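Exopolygalacturonase (Yersinia enterocolitica, PDB 2UVF) probably cleaves the galacturonan backbone of pectin from a chain end, as a family 28 glycoside hydrolase with exo-activity and a beta-helix fold. Local coordinates at residues A[454-459]-A[483-488]; A[61-66]-A[106-111]; A[231-236]-A[409-414]. All coordinates share one frame; numbering follows the deposited sequence.

Contact 1: A[454-459]-A[483-488]. With SO4 (sulfate ion), chain E.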
# COMPACT_ATOMS: atom_id res chain seq x y z
N GLU A 454 4.73 -2.50 10.76
CA GLU A 454 5.95 -2.81 11.51
C GLU A 454 7.07 -3.25 10.60
O GLU A 454 6.85 -3.87 9.58
CB GLU A 454 5.70 -3.90 12.56
CG GLU A 454 5.04 -5.18 12.02
CD GLU A 454 4.92 -6.26 13.06
OE1 GLU A 454 5.34 -6.02 14.21
OE2 GLU A 454 4.39 -7.35 12.73
N ASN A 455 8.29 -2.93 11.01
CA ASN A 455 9.51 -3.48 10.41
C ASN A 455 9.62 -3.03 8.95
O ASN A 455 9.87 -3.84 8.05
CB ASN A 455 9.59 -5.02 10.58
CG ASN A 455 9.84 -5.45 12.04
OD1 ASN A 455 9.00 -6.11 12.68
ND2 ASN A 455 11.00 -5.10 12.56
N ASN A 456 9.45 -1.72 8.77
CA ASN A 456 9.47 -1.06 7.49
C ASN A 456 10.57 0.00 7.56
O ASN A 456 10.93 0.50 8.63
CB ASN A 456 8.12 -0.35 7.16
CG ASN A 456 6.94 -1.31 7.04
OD1 ASN A 456 6.81 -2.05 6.07
ND2 ASN A 456 6.05 -1.28 8.01
N VAL A 457 11.08 0.36 6.39
CA VAL A 457 12.04 1.45 6.27
C VAL A 457 11.48 2.52 5.31
O VAL A 457 10.92 2.18 4.26
CB VAL A 457 13.44 0.90 5.81
CG1 VAL A 457 14.21 1.90 5.03
CG2 VAL A 457 14.24 0.46 7.02
N MET A 458 11.60 3.79 5.69
CA MET A 458 11.15 4.90 4.84
C MET A 458 12.31 5.86 4.56
O MET A 458 12.96 6.32 5.50
CB MET A 458 10.02 5.69 5.51
CG MET A 458 8.75 4.93 5.74
SD MET A 458 8.85 3.71 7.07
CE MET A 458 7.12 3.35 7.19
N TYR A 459 12.54 6.14 3.29
CA TYR A 459 13.59 7.07 2.88
C TYR A 459 13.04 8.04 1.85
O TYR A 459 12.63 7.61 0.79
CB TYR A 459 14.79 6.27 2.32
CG TYR A 459 15.88 7.15 1.78
CD1 TYR A 459 16.55 8.06 2.60
CD2 TYR A 459 16.25 7.09 0.44
CE1 TYR A 459 17.56 8.90 2.08
CE2 TYR A 459 17.26 7.91 -0.08
CZ TYR A 459 17.91 8.80 0.74
OH TYR A 459 18.87 9.62 0.20
N ARG A 483 4.95 0.88 14.40
CA ARG A 483 6.04 0.47 15.29
C ARG A 483 7.23 -0.17 14.57
O ARG A 483 7.09 -0.66 13.46
CB ARG A 483 5.51 -0.48 16.39
CG ARG A 483 5.11 -1.84 15.91
CD ARG A 483 4.87 -2.76 17.08
NE ARG A 483 4.61 -4.13 16.68
CZ ARG A 483 3.87 -4.99 17.39
NH1 ARG A 483 3.29 -4.61 18.53
NH2 ARG A 483 3.68 -6.23 16.94
N ASN A 484 8.38 -0.20 15.23
CA ASN A 484 9.53 -0.91 14.70
C ASN A 484 9.80 -0.51 13.25
O ASN A 484 10.02 -1.34 12.39
CB ASN A 484 9.32 -2.41 14.81
CG ASN A 484 9.23 -2.87 16.23
OD1 ASN A 484 9.69 -2.19 17.15
ND2 ASN A 484 8.63 -4.04 16.43
N ASN A 485 9.78 0.80 13.02
CA ASN A 485 10.03 1.38 11.71
C ASN A 485 11.16 2.36 11.81
O ASN A 485 11.26 3.10 12.79
CB ASN A 485 8.79 2.14 11.21
CG ASN A 485 7.60 1.25 11.00
OD1 ASN A 485 6.48 1.57 11.40
ND2 ASN A 485 7.82 0.13 10.36
N ALA A 486 12.00 2.39 10.77
CA ALA A 486 13.08 3.36 10.70
C ALA A 486 12.92 4.29 9.52
O ALA A 486 12.57 3.86 8.43
CB ALA A 486 14.45 2.65 10.66
N MET A 487 13.19 5.57 9.74
CA MET A 487 12.91 6.57 8.72
C MET A 487 14.01 7.61 8.59
O MET A 487 14.62 8.00 9.58
CB MET A 487 11.58 7.25 9.00
CG MET A 487 10.46 6.29 9.44
SD MET A 487 8.80 6.95 9.21
CE MET A 487 8.49 7.91 10.65
N ARG A 488 14.27 8.06 7.36
CA ARG A 488 15.38 8.98 7.12
C ARG A 488 15.00 9.98 6.03
O ARG A 488 14.48 9.59 4.99
CB ARG A 488 16.66 8.21 6.75
CG ARG A 488 17.79 9.05 6.18
CD ARG A 488 19.15 8.39 6.26
NE ARG A 488 20.16 9.43 6.50
CZ ARG A 488 20.96 9.93 5.57
NH1 ARG A 488 20.92 9.44 4.33
NH2 ARG A 488 21.82 10.90 5.86
S SO4 E . 23.10 12.29 9.04
O1 SO4 E . 23.07 10.89 8.57
O2 SO4 E . 24.48 12.76 9.03
O3 SO4 E . 22.29 13.13 8.15
O4 SO4 E . 22.58 12.36 10.42

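Contact 2: A[61-66]-A[106-111]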
# COMPACT_ATOMS: atom_id res chain seq x y z
N GLU A 61 6.56 -6.94 19.79
CA GLU A 61 6.71 -5.49 19.96
C GLU A 61 8.17 -5.06 20.15
O GLU A 61 8.61 -4.03 19.63
CB GLU A 61 5.89 -5.04 21.16
CG GLU A 61 5.75 -3.55 21.34
CD GLU A 61 4.78 -3.22 22.44
OE1 GLU A 61 4.99 -3.70 23.58
OE2 GLU A 61 3.80 -2.49 22.18
N ASP A 62 8.92 -5.87 20.90
CA ASP A 62 10.29 -5.56 21.31
C ASP A 62 11.22 -6.60 20.68
O ASP A 62 11.22 -7.77 21.09
CB ASP A 62 10.37 -5.60 22.84
CG ASP A 62 11.79 -5.40 23.39
OD1 ASP A 62 12.71 -4.95 22.65
OD2 ASP A 62 11.97 -5.70 24.58
N THR A 63 12.00 -6.16 19.69
CA THR A 63 12.88 -7.05 18.95
C THR A 63 14.35 -6.74 19.25
O THR A 63 15.24 -7.16 18.52
CB THR A 63 12.63 -6.97 17.40
OG1 THR A 63 12.95 -5.66 16.94
CG2 THR A 63 11.18 -7.27 17.05
N ARG A 64 14.59 -6.01 20.33
CA ARG A 64 15.94 -5.59 20.73
C ARG A 64 16.99 -6.71 20.72
O ARG A 64 18.17 -6.45 20.43
CB ARG A 64 15.90 -4.93 22.11
CG ARG A 64 15.49 -3.48 22.08
CD ARG A 64 15.54 -2.83 23.47
NE ARG A 64 14.41 -3.24 24.32
CZ ARG A 64 14.41 -3.14 25.65
NH1 ARG A 64 15.48 -2.66 26.27
NH2 ARG A 64 13.36 -3.52 26.35
N LYS A 65 16.57 -7.94 21.04
CA LYS A 65 17.51 -9.05 21.18
C LYS A 65 17.41 -10.04 20.01
O LYS A 65 18.26 -10.94 19.88
CB LYS A 65 17.33 -9.72 22.55
CG LYS A 65 16.95 -8.74 23.70
CD LYS A 65 17.16 -9.31 25.11
CE LYS A 65 18.62 -9.21 25.58
NZ LYS A 65 18.97 -10.25 26.61
N ILE A 66 16.41 -9.87 19.15
CA ILE A 66 16.19 -10.75 18.00
C ILE A 66 16.88 -10.12 16.79
O ILE A 66 16.56 -9.01 16.40
CB ILE A 66 14.67 -10.97 17.72
CG1 ILE A 66 13.95 -11.37 19.01
CG2 ILE A 66 14.46 -12.02 16.61
CD1 ILE A 66 12.44 -11.12 19.04
N PHE A 106 21.94 4.82 15.33
CA PHE A 106 20.78 5.63 15.71
C PHE A 106 19.45 4.98 15.30
O PHE A 106 18.49 4.98 16.06
CB PHE A 106 20.91 7.06 15.18
CG PHE A 106 19.66 7.88 15.34
CD1 PHE A 106 19.45 8.63 16.50
CD2 PHE A 106 18.70 7.92 14.33
CE1 PHE A 106 18.30 9.42 16.64
CE2 PHE A 106 17.53 8.66 14.47
CZ PHE A 106 17.33 9.42 15.63
N GLN A 107 19.43 4.40 14.10
CA GLN A 107 18.22 3.86 13.48
C GLN A 107 17.78 2.52 14.06
O GLN A 107 18.60 1.62 14.28
CB GLN A 107 18.41 3.72 11.95
CG GLN A 107 18.50 5.05 11.16
CD GLN A 107 17.19 5.80 11.10
OE1 GLN A 107 16.14 5.28 11.48
NE2 GLN A 107 17.24 7.04 10.64
N HIS A 108 16.47 2.41 14.32
CA HIS A 108 15.86 1.14 14.71
C HIS A 108 16.14 0.08 13.65
O HIS A 108 15.82 0.27 12.47
CB HIS A 108 14.33 1.28 14.90
CG HIS A 108 13.68 0.00 15.36
ND1 HIS A 108 13.59 -0.34 16.69
CD2 HIS A 108 13.15 -1.03 14.66
CE1 HIS A 108 13.01 -1.53 16.80
NE2 HIS A 108 12.74 -1.96 15.58
N LYS A 109 16.76 -1.02 14.06
CA LYS A 109 17.02 -2.14 13.16
C LYS A 109 15.82 -3.07 13.08
O LYS A 109 15.45 -3.73 14.04
CB LYS A 109 18.28 -2.92 13.59
CG LYS A 109 19.57 -2.07 13.72
CD LYS A 109 20.51 -2.73 14.76
CE LYS A 109 21.68 -1.83 15.17
NZ LYS A 109 21.29 -0.81 16.20
N ILE A 110 15.21 -3.13 11.90
CA ILE A 110 14.05 -3.97 11.66
C ILE A 110 14.45 -5.44 11.53
O ILE A 110 15.60 -5.76 11.27
CB ILE A 110 13.22 -3.47 10.44
CG1 ILE A 110 13.99 -3.64 9.13
CG2 ILE A 110 12.81 -2.00 10.64
CD1 ILE A 110 13.13 -3.57 7.87
N VAL A 111 13.49 -6.33 11.73
CA VAL A 111 13.70 -7.76 11.54
C VAL A 111 12.84 -8.27 10.38
O VAL A 111 11.79 -7.69 10.07
CB VAL A 111 13.44 -8.55 12.86
CG1 VAL A 111 14.50 -8.17 13.93
CG2 VAL A 111 11.99 -8.34 13.39
O HOH W 1 11.93 -4.48 15.00

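Contact 3: A[231-236]-A[409-414]. With SO4 (sulfate ion), chain D.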
# COMPACT_ATOMS: atom_id res chain seq x y z
N ARG A 231 -18.69 2.62 -10.04
CA ARG A 231 -18.81 3.76 -9.14
C ARG A 231 -18.13 3.37 -7.83
O ARG A 231 -18.37 2.28 -7.31
CB ARG A 231 -20.28 4.11 -8.91
CG ARG A 231 -20.96 4.82 -10.06
CD ARG A 231 -22.48 4.72 -9.97
NE ARG A 231 -23.16 5.78 -10.72
CZ ARG A 231 -23.45 5.72 -12.02
NH1 ARG A 231 -23.11 4.65 -12.75
NH2 ARG A 231 -24.06 6.74 -12.60
N LEU A 232 -17.29 4.25 -7.29
CA LEU A 232 -16.51 3.98 -6.09
C LEU A 232 -17.36 3.51 -4.91
O LEU A 232 -17.10 2.46 -4.31
CB LEU A 232 -15.67 5.20 -5.69
CG LEU A 232 -14.54 5.02 -4.67
CD1 LEU A 232 -13.44 4.14 -5.24
CD2 LEU A 232 -14.00 6.39 -4.30
N TYR A 233 -18.38 4.30 -4.58
CA TYR A 233 -19.30 3.96 -3.50
C TYR A 233 -20.72 3.80 -4.05
O TYR A 233 -20.99 4.24 -5.18
CB TYR A 233 -19.22 4.99 -2.37
CG TYR A 233 -17.81 5.14 -1.82
CD1 TYR A 233 -17.09 4.03 -1.37
CD2 TYR A 233 -17.20 6.38 -1.77
CE1 TYR A 233 -15.80 4.17 -0.88
CE2 TYR A 233 -15.91 6.53 -1.30
CZ TYR A 233 -15.21 5.41 -0.85
OH TYR A 233 -13.92 5.57 -0.38
N PRO A 234 -21.62 3.13 -3.30
CA PRO A 234 -23.02 3.02 -3.78
C PRO A 234 -23.65 4.39 -4.05
O PRO A 234 -24.49 4.51 -4.95
CB PRO A 234 -23.74 2.29 -2.63
CG PRO A 234 -22.81 2.36 -1.43
CD PRO A 234 -21.42 2.41 -2.02
N TYR A 235 -23.20 5.40 -3.31
CA TYR A 235 -23.71 6.77 -3.36
C TYR A 235 -22.84 7.70 -4.22
O TYR A 235 -22.98 8.93 -4.13
CB TYR A 235 -23.79 7.35 -1.94
CG TYR A 235 -22.60 6.99 -1.06
CD1 TYR A 235 -21.49 7.85 -0.93
CD2 TYR A 235 -22.59 5.79 -0.33
CE1 TYR A 235 -20.40 7.52 -0.11
CE2 TYR A 235 -21.49 5.45 0.50
CZ TYR A 235 -20.41 6.32 0.60
OH TYR A 235 -19.35 5.96 1.40
N SER A 236 -21.94 7.11 -5.00
CA SER A 236 -21.07 7.89 -5.89
C SER A 236 -21.79 8.11 -7.21
O SER A 236 -22.20 7.15 -7.86
CB SER A 236 -19.71 7.20 -6.10
OG SER A 236 -18.87 7.36 -4.97
N ALA A 409 -12.57 4.11 3.73
CA ALA A 409 -13.76 3.44 4.25
C ALA A 409 -15.10 4.14 3.92
O ALA A 409 -16.13 3.87 4.55
CB ALA A 409 -13.62 3.20 5.72
N GLY A 410 -15.09 5.00 2.90
CA GLY A 410 -16.30 5.67 2.44
C GLY A 410 -16.41 7.05 3.05
O GLY A 410 -15.53 7.49 3.80
N THR A 411 -17.48 7.77 2.72
CA THR A 411 -17.61 9.16 3.15
C THR A 411 -19.06 9.53 3.49
O THR A 411 -19.98 9.29 2.70
CB THR A 411 -17.01 10.17 2.10
OG1 THR A 411 -17.79 10.17 0.90
CG2 THR A 411 -15.61 9.80 1.74
N GLY A 412 -19.22 10.12 4.67
CA GLY A 412 -20.51 10.67 5.10
C GLY A 412 -21.43 9.66 5.75
O GLY A 412 -20.98 8.62 6.24
N GLU A 413 -22.73 9.97 5.73
CA GLU A 413 -23.76 9.20 6.44
C GLU A 413 -24.06 7.84 5.83
O GLU A 413 -24.32 6.89 6.56
CB GLU A 413 -25.05 10.02 6.58
CG GLU A 413 -25.91 9.66 7.80
CD GLU A 413 -25.22 9.90 9.16
OE1 GLU A 413 -24.26 10.69 9.23
OE2 GLU A 413 -25.66 9.30 10.17
N LYS A 414 -24.03 7.76 4.50
CA LYS A 414 -24.35 6.51 3.79
C LYS A 414 -23.24 5.45 3.89
O LYS A 414 -23.41 4.34 3.37
CB LYS A 414 -24.62 6.80 2.31
CG LYS A 414 -25.72 7.79 2.01
CD LYS A 414 -27.04 7.10 1.70
CE LYS A 414 -27.99 8.06 1.00
NZ LYS A 414 -29.18 7.33 0.46
S SO4 D . -21.50 -0.18 -10.52
O1 SO4 D . -20.83 -0.55 -11.77
O2 SO4 D . -20.60 0.53 -9.60
O3 SO4 D . -22.64 0.71 -10.82
O4 SO4 D . -21.99 -1.42 -9.92

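Contact 1: A[454-459]-A[483-488]
Two successive turns of the parallel beta-helix of this family 28 enzyme lie in register here, so like positions meet with side chains pointing the same way. The backbone pairing alternates: Ala486 N donates to Asn456 O (3.0 Å), Met458 N to Ala486 O (2.9 Å) and Arg488 N to Met458 O (2.9 Å), each nearly along the C=O axis. Just before the corner at Asn484, Glu454 and Arg483 run side by side, both with CG in the crowded position between N and the carbonyl carbon. Arg483 grips one oxygen side-on, NE and NH2 both 3.2 Å from Glu454 OE1, which lies in the guanidinium plane but is met from above the carboxylate plane. Glu454 OE2 is held by Trp425 and Gln113. Asn455 lies alongside Asn484, and Asn456 alongside Asn485, asparagine rows familiar from parallel beta-helix turns; Asn484 OD1 bonds on to Asn526. On the opposite face from Val457 and Ala486, which Phe98 covers, Met458 bends at chi2 (73°) and lays SD 3.9 Å from Met487 CG. Tyr459 and Arg488 both leave with CG anti to N, and Arg488 then bends at chi3 (-145°). Ring and guanidinium planes are nearly parallel, but contact runs through Arg488 CG, 3.9 Å from Tyr459 CD1. Arg488 NH2 donates to O1 (3.0 Å) and O3 of a sulfate that probably came with the crystallisation medium.

Contact 2: A[61-66]-A[106-111]
Gln107 faces the beta-helix rather than the 61-66 loop: its NE2 donates to Met487 O and its OE1 bonds to Thr528 OG1. With His108 the chain comes within range of the other segment. CG of His108 is anti to the backbone N (chi1 -177°), which carries the imidazole across Thr63 at about a right angle. Thr63 OG1 and His108 NE2 stand 3.9 Å apart, too far for a direct bond, and one water joins them, 2.5 Å from Thr63 OG1 and 2.7 Å from His108 NE2, lying in the ring plane at its edge. The His108 backbone is held separately, its N by Thr528 and its O by Tyr99. Both segments are loops of the fibronectin type III domain: 61-66 links strands 53-58 and 66-73, while 106-111 follows helix 92-100. The first loop is shaped from within, by a type I turn from Thr63 to Ile66 overlapped at its start by an Asx turn in which Arg64 N donates to Asp62 OD1 (3.2 Å). Arg64 also clasps that carboxylate side-on, with NE 2.9 Å from Asp62 OD1 and NH2 3.1 Å from Asp62 OD2. Past Lys109 and Ile110, whose side chain lies on Ile95 of helix 92-100, the buried Val111 points into the turn. Its two methyls divide the work: CG2, in the crowded position between N and the carbonyl carbon, meets Thr63 CG2 tip to tip (3.9 Å), and Val111 CG1 lies 3.3 Å from the carbonyl oxygen Ile66 O.

Contact 3: A[231-236]-A[409-414]
A single hydrogen bond crosses between the loops: Thr411 N donates to the phenolic oxygen Tyr235 OH over 2.9 Å, at 159° and so fairly straight. Tyr235 gets there with CG in the crowded position between its N and carbonyl carbon (chi1 41°), and its hydroxyl has a second, weak bond with Gln418. Within 231-236, the type I turn from Tyr233 to Ser236 is closed by Ser236 N to Tyr233 O; a weak bond from Tyr233 N to Ser236 OG (3.1 Å) adds to it. The aromatic contact belongs to Tyr233. Gly410 CA sits over one face of that ring, 3.8 Å from its centroid, in a CH-pi contact; Tyr235 OH lies over the same face toward the rim, and Leu232 CG covers the centre of the opposite one. Both the backbone angles of Gly410 (phi 97°) and the closeness of Tyr235 OH, 3.2 Å from Gly410 CA, call for a residue without a side chain. These loops project beside the sugar-binding cleft of the beta-helix: Leu232 touches the bound galacturonic acid, the Tyr233 side chain is about 4 Å from it, and Tyr233 OH is hydrogen-bonded to ND1 of the pocket residue His443, a bond that probably steadies that ring. Van der Waals packing surrounds Tyr235. Lys414 slides past it in the opposite direction, CB 3.5 Å from Tyr235 CD2, while Thr411 O approaches Tyr235 CE1 to 3.3 Å.

Overall arrangement
Along the chain contact 2 comes first, then contact 3, then contact 1, each closing before the next opens. Contacts 1 and 2 are neighbours, with centres 10 Å apart, and touch directly: the loops of the fibronectin type III domain in contact 2 rest on strands 448-459 and 476-490 of contact 1, where Asn484 ND2 probably bonds to Glu61 O. Together they lie at part of the interface between that domain and the beta-helix. Contact 3, among loops lining the glycan pocket, lies across the chain's centre, 32 Å from contact 1 between centres. Here the fibronectin domain docks on the side away from the sugar, nearest atoms of contacts 2 and 3 being about 25 Å apart.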